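Local coordinates for protein glutathione S-transferase (PDB 3M3M) that binds glutathione and probably acts as a glutathione transferase, joining the tripeptide's thiol to electrophilic substrates, at residues A[14-25]-A[69-80]; A[145-153]-A[183-191]. All coordinates share one frame; numbering follows the deposited sequence.

How the interactions relate
The two contacts follow one another along the chain and fall in the two halves of a glutathione transferase. Interaction 1 pairs helices 13-24 and 69-77 of the thioredoxin-like N-terminal domain, on one side of its four-stranded mixed sheet, with bound glutathione at their N-terminal ends. Interaction 2 belongs to the all-helical C-terminal domain, where the end of helix 125-146 and the loop after it meet helix 182-192. The centres of interactions 1 and 2 lie about 19 Å apart and their nearest atoms about 5 Å apart, without touching. Helices 87-117 and 159-168 pack against both, so the glutathione-binding half and the helical half are tied into one body through shared neighbours.

Interaction 1. Residues A[14-25]-A[69-80]. With GSH (glutathione), chain B.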
loop_
_atom_site.group_PDB
_atom_site.type_symbol
_atom_site.label_atom_id
_atom_site.label_comp_id
_atom_site.label_asym_id
_atom_site.label_seq_id
_atom_site.Cartn_x
_atom_site.Cartn_y
_atom_site.Cartn_z
ATOM N N ASN A 14 1.597 1.368 3.726
ATOM C CA ASN A 14 2.545 1.868 2.716
ATOM C C ASN A 14 3.876 1.110 2.728
ATOM O O ASN A 14 4.473 0.851 1.683
ATOM C CB ASN A 14 2.776 3.372 2.892
ATOM C CG ASN A 14 1.490 4.143 2.611
ATOM O OD1 ASN A 14 1.030 4.949 3.476
ATOM N ND2 ASN A 14 0.915 3.913 1.421
ATOM N N CYS A 15 4.312 0.681 3.919
ATOM C CA CYS A 15 5.540 -0.113 4.033
ATOM C C CYS A 15 5.317 -1.592 3.664
ATOM O O CYS A 15 6.229 -2.238 3.079
ATOM C CB CYS A 15 6.033 -0.032 5.505
ATOM S SG CYS A 15 6.545 1.661 5.950
ATOM N N TYR A 16 4.134 -2.148 4.011
ATOM C CA TYR A 16 3.795 -3.487 3.576
ATOM C C TYR A 16 3.882 -3.665 2.046
ATOM O O TYR A 16 4.357 -4.698 1.522
ATOM C CB TYR A 16 2.380 -3.842 4.060
ATOM C CG TYR A 16 1.920 -5.219 3.580
ATOM C CD1 TYR A 16 2.818 -6.355 3.537
ATOM C CD2 TYR A 16 0.589 -5.357 3.131
ATOM C CE1 TYR A 16 2.331 -7.625 3.063
ATOM C CE2 TYR A 16 0.095 -6.617 2.656
ATOM C CZ TYR A 16 0.996 -7.736 2.673
ATOM O OH TYR A 16 0.532 -8.948 2.162
ATOM N N LYS A 17 3.471 -2.634 1.264
ATOM C CA LYS A 17 3.654 -2.710 -0.166
ATOM C C LYS A 17 5.071 -3.082 -0.555
ATOM O O LYS A 17 5.234 -3.903 -1.485
ATOM C CB LYS A 17 3.447 -1.300 -0.824
ATOM C CG LYS A 17 2.022 -0.777 -0.714
ATOM C CD LYS A 17 2.007 0.718 -1.032
ATOM C CE LYS A 17 0.608 1.271 -0.798
ATOM N NZ LYS A 17 0.535 2.765 -1.109
ATOM N N ILE A 18 6.075 -2.539 0.151
ATOM C CA ILE A 18 7.480 -2.759 -0.207
ATOM C C ILE A 18 7.952 -4.151 0.309
ATOM O O ILE A 18 8.653 -4.888 -0.427
ATOM C CB ILE A 18 8.334 -1.641 0.352
ATOM C CG1 ILE A 18 7.742 -0.234 -0.056
ATOM C CG2 ILE A 18 9.755 -1.774 -0.194
ATOM C CD1 ILE A 18 7.312 -0.118 -1.551
ATOM N N LYS A 19 7.528 -4.519 1.502
ATOM C CA LYS A 19 7.827 -5.921 1.999
ATOM C C LYS A 19 7.278 -6.913 0.962
ATOM O O LYS A 19 7.957 -7.880 0.555
ATOM C CB LYS A 19 7.134 -6.144 3.363
ATOM C CG LYS A 19 7.404 -7.608 3.867
ATOM C CD LYS A 19 6.493 -7.947 5.059
ATOM C CE LYS A 19 6.720 -9.468 5.444
ATOM N NZ LYS A 19 5.896 -9.791 6.692
ATOM N N LEU A 20 6.001 -6.726 0.596
ATOM C CA LEU A 20 5.402 -7.674 -0.381
ATOM C C LEU A 20 6.147 -7.704 -1.720
ATOM O O LEU A 20 6.507 -8.782 -2.239
ATOM C CB LEU A 20 3.925 -7.236 -0.636
ATOM C CG LEU A 20 3.111 -8.160 -1.588
ATOM C CD1 LEU A 20 3.264 -9.771 -1.229
ATOM C CD2 LEU A 20 1.606 -7.711 -1.471
HETATM N N MSE A 21 6.425 -6.501 -2.265
HETATM C CA MSE A 21 7.165 -6.464 -3.565
HETATM C C MSE A 21 8.567 -7.116 -3.518
HETATM O O MSE A 21 8.894 -7.915 -4.412
HETATM C CB MSE A 21 7.298 -5.018 -3.977
HETATM C CG MSE A 21 8.029 -4.752 -5.303
HETATM SE SE MSE A 21 6.774 -5.062 -6.831
HETATM C CE MSE A 21 6.831 -7.028 -7.046
ATOM N N LEU A 22 9.325 -6.829 -2.460
ATOM C CA LEU A 22 10.638 -7.441 -2.324
ATOM C C LEU A 22 10.544 -8.980 -2.281
ATOM O O LEU A 22 11.364 -9.691 -2.958
ATOM C CB LEU A 22 11.390 -6.857 -1.101
ATOM C CG LEU A 22 11.800 -5.367 -1.284
ATOM C CD1 LEU A 22 12.087 -4.845 0.128
ATOM C CD2 LEU A 22 13.040 -5.304 -2.196
ATOM N N ASN A 23 9.606 -9.493 -1.493
ATOM C CA ASN A 23 9.438 -10.978 -1.415
ATOM C C ASN A 23 8.917 -11.588 -2.718
ATOM O O ASN A 23 9.381 -12.635 -3.144
ATOM C CB ASN A 23 8.561 -11.379 -0.194
ATOM C CG ASN A 23 9.340 -11.216 1.086
ATOM O OD1 ASN A 23 10.040 -12.177 1.503
ATOM N ND2 ASN A 23 9.349 -10.029 1.664
ATOM N N LEU A 24 7.987 -10.915 -3.392
ATOM C CA LEU A 24 7.432 -11.482 -4.635
ATOM C C LEU A 24 8.594 -11.601 -5.666
ATOM O O LEU A 24 8.609 -12.567 -6.416
ATOM C CB LEU A 24 6.384 -10.536 -5.258
ATOM C CG LEU A 24 5.072 -10.647 -4.529
ATOM C CD1 LEU A 24 4.176 -9.396 -5.016
ATOM C CD2 LEU A 24 4.315 -12.034 -4.810
ATOM N N LEU A 25 9.553 -10.678 -5.622
ATOM C CA LEU A 25 10.667 -10.691 -6.560
ATOM C C LEU A 25 11.951 -11.392 -6.064
ATOM O O LEU A 25 12.975 -11.405 -6.812
ATOM C CB LEU A 25 11.049 -9.250 -7.001
ATOM C CG LEU A 25 9.980 -8.751 -7.986
ATOM C CD1 LEU A 25 10.042 -7.200 -8.046
ATOM C CD2 LEU A 25 10.026 -9.398 -9.388
ATOM N N SER A 69 6.049 5.162 -1.433
ATOM C CA SER A 69 5.856 3.730 -1.599
ATOM C C SER A 69 5.497 3.393 -3.019
ATOM O O SER A 69 6.024 2.413 -3.541
ATOM C CB SER A 69 4.717 3.208 -0.655
ATOM O OG SER A 69 3.455 3.808 -0.931
ATOM N N ASN A 70 4.629 4.173 -3.649
ATOM C CA ASN A 70 4.238 3.779 -5.021
ATOM C C ASN A 70 5.366 4.016 -6.052
ATOM O O ASN A 70 5.419 3.301 -7.061
ATOM C CB ASN A 70 2.960 4.462 -5.469
ATOM C CG ASN A 70 1.721 3.906 -4.769
ATOM O OD1 ASN A 70 1.775 2.932 -4.034
ATOM N ND2 ASN A 70 0.597 4.589 -4.948
ATOM N N ALA A 71 6.277 4.980 -5.755
ATOM C CA ALA A 71 7.440 5.179 -6.697
ATOM C C ALA A 71 8.443 4.055 -6.457
ATOM O O ALA A 71 8.961 3.497 -7.404
ATOM C CB ALA A 71 8.118 6.543 -6.416
ATOM N N ILE A 72 8.565 3.668 -5.207
ATOM C CA ILE A 72 9.438 2.491 -4.907
ATOM C C ILE A 72 8.918 1.220 -5.591
ATOM O O ILE A 72 9.716 0.462 -6.187
ATOM C CB ILE A 72 9.595 2.299 -3.359
ATOM C CG1 ILE A 72 10.316 3.525 -2.733
ATOM C CG2 ILE A 72 10.382 0.932 -3.114
ATOM C CD1 ILE A 72 10.010 3.568 -1.192
ATOM N N LEU A 73 7.607 0.980 -5.616
ATOM C CA LEU A 73 7.066 -0.149 -6.349
ATOM C C LEU A 73 7.468 -0.063 -7.822
ATOM O O LEU A 73 7.844 -1.086 -8.440
ATOM C CB LEU A 73 5.535 -0.216 -6.242
ATOM C CG LEU A 73 4.954 -0.546 -4.845
ATOM C CD1 LEU A 73 3.411 -0.481 -4.906
ATOM C CD2 LEU A 73 5.463 -1.998 -4.475
ATOM N N ASN A 74 7.343 1.144 -8.419
ATOM C CA ASN A 74 7.771 1.236 -9.852
ATOM C C ASN A 74 9.257 0.889 -10.063
ATOM O O ASN A 74 9.591 0.213 -11.106
ATOM C CB ASN A 74 7.466 2.639 -10.362
ATOM C CG ASN A 74 5.975 2.761 -10.883
ATOM O OD1 ASN A 74 5.689 2.467 -12.038
ATOM N ND2 ASN A 74 5.053 3.037 -10.002
ATOM N N PHE A 75 10.133 1.400 -9.187
ATOM C CA PHE A 75 11.583 1.125 -9.332
ATOM C C PHE A 75 11.819 -0.408 -9.230
ATOM O O PHE A 75 12.565 -0.972 -10.067
ATOM C CB PHE A 75 12.294 1.775 -8.203
ATOM C CG PHE A 75 13.716 1.531 -8.168
ATOM C CD1 PHE A 75 14.543 2.140 -9.132
ATOM C CD2 PHE A 75 14.292 0.623 -7.198
ATOM C CE1 PHE A 75 15.975 1.939 -9.092
ATOM C CE2 PHE A 75 15.725 0.442 -7.187
ATOM C CZ PHE A 75 16.505 1.037 -8.177
ATOM N N LEU A 76 11.206 -1.057 -8.221
ATOM C CA LEU A 76 11.478 -2.523 -8.024
ATOM C C LEU A 76 10.911 -3.368 -9.135
ATOM O O LEU A 76 11.502 -4.418 -9.547
ATOM C CB LEU A 76 10.913 -3.007 -6.660
ATOM C CG LEU A 76 11.615 -2.359 -5.482
ATOM C CD1 LEU A 76 10.937 -2.676 -4.108
ATOM C CD2 LEU A 76 13.128 -2.726 -5.448
ATOM N N ALA A 77 9.777 -2.967 -9.664
ATOM C CA ALA A 77 8.985 -3.813 -10.618
ATOM C C ALA A 77 9.423 -3.623 -12.084
ATOM O O ALA A 77 8.958 -4.334 -12.996
ATOM C CB ALA A 77 7.466 -3.506 -10.528
ATOM N N ASP A 78 10.177 -2.549 -12.340
ATOM C CA ASP A 78 10.301 -2.166 -13.771
ATOM C C ASP A 78 11.077 -3.329 -14.453
ATOM O O ASP A 78 12.062 -3.862 -13.899
ATOM C CB ASP A 78 11.060 -0.877 -13.896
ATOM C CG ASP A 78 11.440 -0.577 -15.330
ATOM O OD1 ASP A 78 12.696 -0.600 -15.592
ATOM O OD2 ASP A 78 10.472 -0.508 -16.154
ATOM N N GLY A 79 10.568 -3.720 -15.624
ATOM C CA GLY A 79 11.135 -4.895 -16.336
ATOM C C GLY A 79 10.632 -6.235 -15.868
ATOM O O GLY A 79 11.157 -7.254 -16.347
ATOM N N SER A 80 9.683 -6.289 -14.900
ATOM C CA SER A 80 9.123 -7.545 -14.424
ATOM C C SER A 80 7.704 -7.712 -14.919
ATOM O O SER A 80 7.089 -6.767 -15.507
ATOM C CB SER A 80 9.120 -7.661 -12.874
ATOM O OG SER A 80 8.106 -6.778 -12.359
HETATM N N1 GSH B . 2.528 9.115 0.090
HETATM C CA1 GSH B . 3.435 8.354 1.037
HETATM C C1 GSH B . 3.746 6.944 0.526
HETATM O O11 GSH B . 4.891 6.471 0.786
HETATM O O12 GSH B . 2.835 6.309 -0.072
HETATM C CB1 GSH B . 2.666 8.310 2.397
HETATM C CG1 GSH B . 3.538 7.552 3.348
HETATM C CD1 GSH B . 3.054 7.747 4.801
HETATM O OE1 GSH B . 1.930 8.516 5.083
HETATM N N2 GSH B . 3.722 7.166 5.841
HETATM C CA2 GSH B . 3.245 7.344 7.212
HETATM C C2 GSH B . 4.255 8.151 7.904
HETATM O O2 GSH B . 5.533 7.910 7.631
HETATM C CB2 GSH B . 3.148 5.925 7.832
HETATM S SG2 GSH B . 1.855 4.889 6.932
HETATM N N3 GSH B . 3.890 9.098 8.753
HETATM C CA3 GSH B . 4.954 9.812 9.480
HETATM C C3 GSH B . 4.680 11.298 9.629
HETATM O O31 GSH B . 5.271 11.969 10.530
HETATM O O32 GSH B . 3.906 11.852 8.831
#
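Lys17 reaches from helix 13-24 to the N-terminal end of helix 69-77, and its long chain suits a place where an apolar stem must carry a charge inward. Lys17 CB lies 4.2 Å from Leu73 CD1. With CG anti to the carbonyl carbon (chi1 -66°) and the chain extended beyond it, Lys17 CD passes 3.4 Å from Ser69 OG. At the tip, Lys17 NZ donates to Ser69 OG at 3.1 Å and to Asn70 OD1 at 3.2 Å, the latter from above the carbonyl plane. The same ammonium forms a salt bridge with Glu100 of helix 87-117, while Asn70 gives its ND2 to that glutamate and helps bind a sodium ion.

Ser69 is small enough to face both the lysine and glutathione: its OG donates to glutathione O12 at 2.7 Å, and its backbone N to O11 at 2.8 Å, nearly straight at 169°. Gripping the gamma-glutamyl carboxylate at the start of this helix is a hallmark of the thioredoxin-like glutathione transferase domain; the nearby lysine and the helix N-terminus would probably favour the anion.

Further along, the nearly parallel helices (11°) interlock through apolar side chains. Ile18 is a knob in the hole formed by Ser69, Ile72, Leu73 and Leu76, its CD1 meeting Ile72 CG2 at 3.6 Å. Selenomethionine Met21, flexible and bent at chi2 and chi3, slides past Leu76 in the opposite direction and brings SE, which stands in for the natural sulfur, to Ala77 CB; a small methyl suits this close spot. Leu22 CD2 meets Leu76 CD1, and Leu25 CD2 reaches Ser80 CB.

Interaction 2. Residues A[145-153]-A[183-191]; sequences QLSRTPYLV and GIQAWMQRV
Gly183, near the start of helix 182-192, comes close to Leu146, whose CB lies 4.0 Å from Gly183 O. Having no side chain suits it here, because a CB would point toward the 145-153 segment and come up against Ser147 OG and Leu146 O. One water spans the gap, donating to the carbonyl oxygens of Gly183 and Leu146 and accepting from Arg190 NH2. Ile184 next offers CG1 to Leu146 CD1, though its CB points away from the 145-153 segment, and the side chain also touches Leu139 and Met142 of helix 125-146 and Thr168 of helix 159-168.

One turn on, Trp187 presents its indole to the loop. CG stands anti to the backbone N (chi1 166°), and Leu146 CD1 rests over one face as a CH-pi contact, 3.9 Å from the centroid of the five-membered ring. Val191 CG2, of its own helix, lies over the opposite face. Pro150 O sits at the indole edge, 3.5 Å from Trp187 CD1, and NE1 donates to Asp161 of helix 159-168. That carboxylate also accepts from the backbone N of Leu152, so the indole and the loop share one acceptor within the all-helical C-terminal domain of the glutathione transferase fold.

Arg190 folds back at chi3 and grips Pro150 O side-on, NE at 3.1 Å and NH2 at 2.9 Å, both bonds bent to 143°. NH2 arrives on a lone pair in the carbonyl plane, whereas NE is tilted from it. The flat guanidinium has Pro150 CB 3.5 Å above its plane on one face, offset toward the rim, and Ala186 O over the centre of the other. Arg190 CB meets Tyr151 OH at 3.7 Å, and a second water joins this hydroxyl to Arg190 O. Val191 finally places CG2 at the edge of the Tyr151 ring, 4.3 Å from CE1.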
loop_
_atom_site.group_PDB
_atom_site.type_symbol
_atom_site.label_atom_id
_atom_site.label_comp_id
_atom_site.label_asym_id
_atom_site.label_seq_id
_atom_site.Cartn_x
_atom_site.Cartn_y
_atom_site.Cartn_z
ATOM N N GLN A 145 -14.648 -2.395 -11.148
ATOM C CA GLN A 145 -13.654 -2.883 -12.007
ATOM C C GLN A 145 -13.422 -4.404 -11.838
ATOM O O GLN A 145 -13.252 -5.083 -12.821
ATOM C CB GLN A 145 -12.262 -2.119 -11.790
ATOM C CG GLN A 145 -11.091 -2.629 -12.665
ATOM C CD GLN A 145 -11.318 -2.316 -14.179
ATOM O OE1 GLN A 145 -11.677 -1.199 -14.513
ATOM N NE2 GLN A 145 -11.263 -3.319 -15.029
ATOM N N LEU A 146 -13.398 -4.865 -10.592
ATOM C CA LEU A 146 -12.997 -6.254 -10.320
ATOM C C LEU A 146 -14.237 -7.160 -10.601
ATOM O O LEU A 146 -14.138 -8.379 -10.468
ATOM C CB LEU A 146 -12.563 -6.352 -8.866
ATOM C CG LEU A 146 -11.180 -5.635 -8.726
ATOM C CD1 LEU A 146 -10.899 -5.481 -7.242
ATOM C CD2 LEU A 146 -10.027 -6.402 -9.508
ATOM N N SER A 147 -15.392 -6.532 -10.896
ATOM C CA SER A 147 -16.601 -7.333 -11.269
ATOM C C SER A 147 -16.481 -7.739 -12.735
ATOM O O SER A 147 -17.290 -8.578 -13.233
ATOM C CB SER A 147 -17.906 -6.542 -10.921
ATOM O OG SER A 147 -18.059 -6.471 -9.487
ATOM N N ARG A 148 -15.508 -7.160 -13.444
ATOM C CA ARG A 148 -15.255 -7.300 -14.872
ATOM C C ARG A 148 -13.906 -7.909 -15.234
ATOM O O ARG A 148 -13.775 -8.569 -16.264
ATOM C CB ARG A 148 -15.323 -5.966 -15.604
ATOM C CG ARG A 148 -16.715 -5.431 -15.479
ATOM C CD ARG A 148 -16.944 -4.130 -16.169
ATOM N NE ARG A 148 -18.326 -3.664 -15.874
ATOM C CZ ARG A 148 -19.464 -4.140 -16.424
ATOM N NH1 ARG A 148 -19.481 -5.187 -17.263
ATOM N NH2 ARG A 148 -20.622 -3.585 -16.098
ATOM N N THR A 149 -12.857 -7.642 -14.451
ATOM C CA THR A 149 -11.518 -8.200 -14.750
ATOM C C THR A 149 -10.996 -8.752 -13.403
ATOM O O THR A 149 -11.388 -8.335 -12.336
ATOM C CB THR A 149 -10.474 -7.159 -15.296
ATOM O OG1 THR A 149 -10.365 -6.061 -14.355
ATOM C CG2 THR A 149 -10.831 -6.602 -16.708
ATOM N N PRO A 150 -10.068 -9.671 -13.459
ATOM C CA PRO A 150 -9.711 -10.316 -12.203
ATOM C C PRO A 150 -8.611 -9.527 -11.425
ATOM O O PRO A 150 -8.443 -9.744 -10.208
ATOM C CB PRO A 150 -9.053 -11.636 -12.682
ATOM C CG PRO A 150 -8.639 -11.366 -14.028
ATOM C CD PRO A 150 -9.610 -10.437 -14.635
ATOM N N TYR A 151 -7.909 -8.667 -12.131
ATOM C CA TYR A 151 -6.950 -7.741 -11.435
ATOM C C TYR A 151 -7.340 -6.350 -11.912
ATOM O O TYR A 151 -8.260 -6.201 -12.763
ATOM C CB TYR A 151 -5.498 -8.034 -11.816
ATOM C CG TYR A 151 -5.060 -9.360 -11.231
ATOM C CD1 TYR A 151 -4.747 -9.490 -9.866
ATOM C CD2 TYR A 151 -4.979 -10.477 -12.031
ATOM C CE1 TYR A 151 -4.347 -10.754 -9.330
ATOM C CE2 TYR A 151 -4.618 -11.738 -11.492
ATOM C CZ TYR A 151 -4.278 -11.844 -10.160
ATOM O OH TYR A 151 -3.835 -13.085 -9.677
ATOM N N LEU A 152 -6.736 -5.323 -11.310
ATOM C CA LEU A 152 -7.225 -3.969 -11.677
ATOM C C LEU A 152 -6.911 -3.635 -13.102
ATOM O O LEU A 152 -7.699 -2.877 -13.730
ATOM C CB LEU A 152 -6.619 -2.892 -10.695
ATOM C CG LEU A 152 -7.268 -3.093 -9.322
ATOM C CD1 LEU A 152 -6.393 -2.294 -8.342
ATOM C CD2 LEU A 152 -8.712 -2.594 -9.266
ATOM N N VAL A 153 -5.782 -4.162 -13.622
ATOM C CA VAL A 153 -5.387 -3.895 -14.989
ATOM C C VAL A 153 -5.404 -5.246 -15.725
ATOM O O VAL A 153 -4.420 -6.005 -15.670
ATOM C CB VAL A 153 -4.022 -3.180 -15.116
ATOM C CG1 VAL A 153 -3.638 -2.896 -16.599
ATOM C CG2 VAL A 153 -4.008 -1.767 -14.310
ATOM N N GLY A 183 -16.535 -8.794 -5.098
ATOM C CA GLY A 183 -15.526 -8.788 -6.134
ATOM C C GLY A 183 -14.159 -8.444 -5.500
ATOM O O GLY A 183 -13.136 -9.011 -5.908
ATOM N N ILE A 184 -14.156 -7.466 -4.588
ATOM C CA ILE A 184 -12.873 -7.185 -3.802
ATOM C C ILE A 184 -12.375 -8.429 -3.045
ATOM O O ILE A 184 -11.212 -8.796 -3.123
ATOM C CB ILE A 184 -13.010 -6.011 -2.893
ATOM C CG1 ILE A 184 -13.281 -4.758 -3.798
ATOM C CG2 ILE A 184 -11.690 -5.777 -2.032
ATOM C CD1 ILE A 184 -13.406 -3.400 -2.946
ATOM N N GLN A 185 -13.296 -9.117 -2.373
ATOM C CA GLN A 185 -12.877 -10.296 -1.612
ATOM C C GLN A 185 -12.284 -11.342 -2.542
ATOM O O GLN A 185 -11.253 -11.954 -2.206
ATOM C CB GLN A 185 -14.068 -10.826 -0.760
ATOM C CG GLN A 185 -14.568 -9.916 0.286
ATOM C CD GLN A 185 -15.785 -10.581 1.026
ATOM O OE1 GLN A 185 -16.748 -11.039 0.366
ATOM N NE2 GLN A 185 -15.757 -10.553 2.358
ATOM N N ALA A 186 -12.847 -11.571 -3.735
ATOM C CA ALA A 186 -12.314 -12.623 -4.616
ATOM C C ALA A 186 -10.951 -12.187 -5.183
ATOM O O ALA A 186 -10.061 -12.963 -5.403
ATOM C CB ALA A 186 -13.322 -12.911 -5.801
ATOM N N TRP A 187 -10.805 -10.867 -5.419
ATOM C CA TRP A 187 -9.482 -10.350 -5.815
ATOM C C TRP A 187 -8.426 -10.498 -4.702
ATOM O O TRP A 187 -7.236 -10.868 -4.980
ATOM C CB TRP A 187 -9.690 -8.888 -6.224
ATOM C CG TRP A 187 -8.445 -8.039 -6.355
ATOM C CD1 TRP A 187 -7.607 -7.909 -7.399
ATOM C CD2 TRP A 187 -8.031 -7.091 -5.358
ATOM N NE1 TRP A 187 -6.594 -6.947 -7.092
ATOM C CE2 TRP A 187 -6.881 -6.400 -5.872
ATOM C CE3 TRP A 187 -8.551 -6.772 -4.091
ATOM C CZ2 TRP A 187 -6.187 -5.365 -5.122
ATOM C CZ3 TRP A 187 -7.869 -5.730 -3.321
ATOM C CH2 TRP A 187 -6.707 -5.054 -3.875
HETATM N N MSE A 188 -8.813 -10.220 -3.437
HETATM C CA MSE A 188 -7.868 -10.370 -2.326
HETATM C C MSE A 188 -7.436 -11.866 -2.344
HETATM O O MSE A 188 -6.289 -12.176 -2.097
HETATM C CB MSE A 188 -8.538 -10.118 -1.002
HETATM C CG MSE A 188 -8.627 -8.629 -0.813
HETATM SE SE MSE A 188 -9.706 -8.034 0.706
HETATM C CE MSE A 188 -9.093 -9.227 2.238
ATOM N N GLN A 189 -8.415 -12.768 -2.453
ATOM C CA GLN A 189 -8.037 -14.207 -2.644
ATOM C C GLN A 189 -7.031 -14.546 -3.735
ATOM O O GLN A 189 -6.086 -15.311 -3.478
ATOM C CB GLN A 189 -9.320 -15.058 -2.777
ATOM C CG GLN A 189 -9.630 -15.646 -1.507
ATOM C CD GLN A 189 -8.759 -16.847 -1.434
ATOM O OE1 GLN A 189 -8.427 -17.418 -2.505
ATOM N NE2 GLN A 189 -8.321 -17.224 -0.241
ATOM N N ARG A 190 -7.153 -13.949 -4.926
ATOM C CA ARG A 190 -6.227 -14.108 -6.005
ATOM C C ARG A 190 -4.829 -13.560 -5.672
ATOM O O ARG A 190 -3.842 -14.184 -5.957
ATOM C CB ARG A 190 -6.704 -13.412 -7.314
ATOM C CG ARG A 190 -7.939 -14.077 -7.806
ATOM C CD ARG A 190 -8.136 -13.835 -9.306
ATOM N NE ARG A 190 -8.869 -12.659 -9.270
ATOM C CZ ARG A 190 -10.180 -12.502 -9.097
ATOM N NH1 ARG A 190 -11.114 -13.463 -9.065
ATOM N NH2 ARG A 190 -10.553 -11.282 -8.987
ATOM N N VAL A 191 -4.780 -12.371 -5.078
ATOM C CA VAL A 191 -3.509 -11.798 -4.669
ATOM C C VAL A 191 -2.810 -12.732 -3.717
ATOM O O VAL A 191 -1.651 -13.082 -3.903
ATOM C CB VAL A 191 -3.757 -10.388 -4.023
ATOM C CG1 VAL A 191 -2.432 -9.873 -3.332
ATOM C CG2 VAL A 191 -4.265 -9.425 -5.211
HETATM O O HOH W 1 -13.039 -10.144 -8.441
HETATM O O HOH W 2 -1.757 -13.342 -7.938
#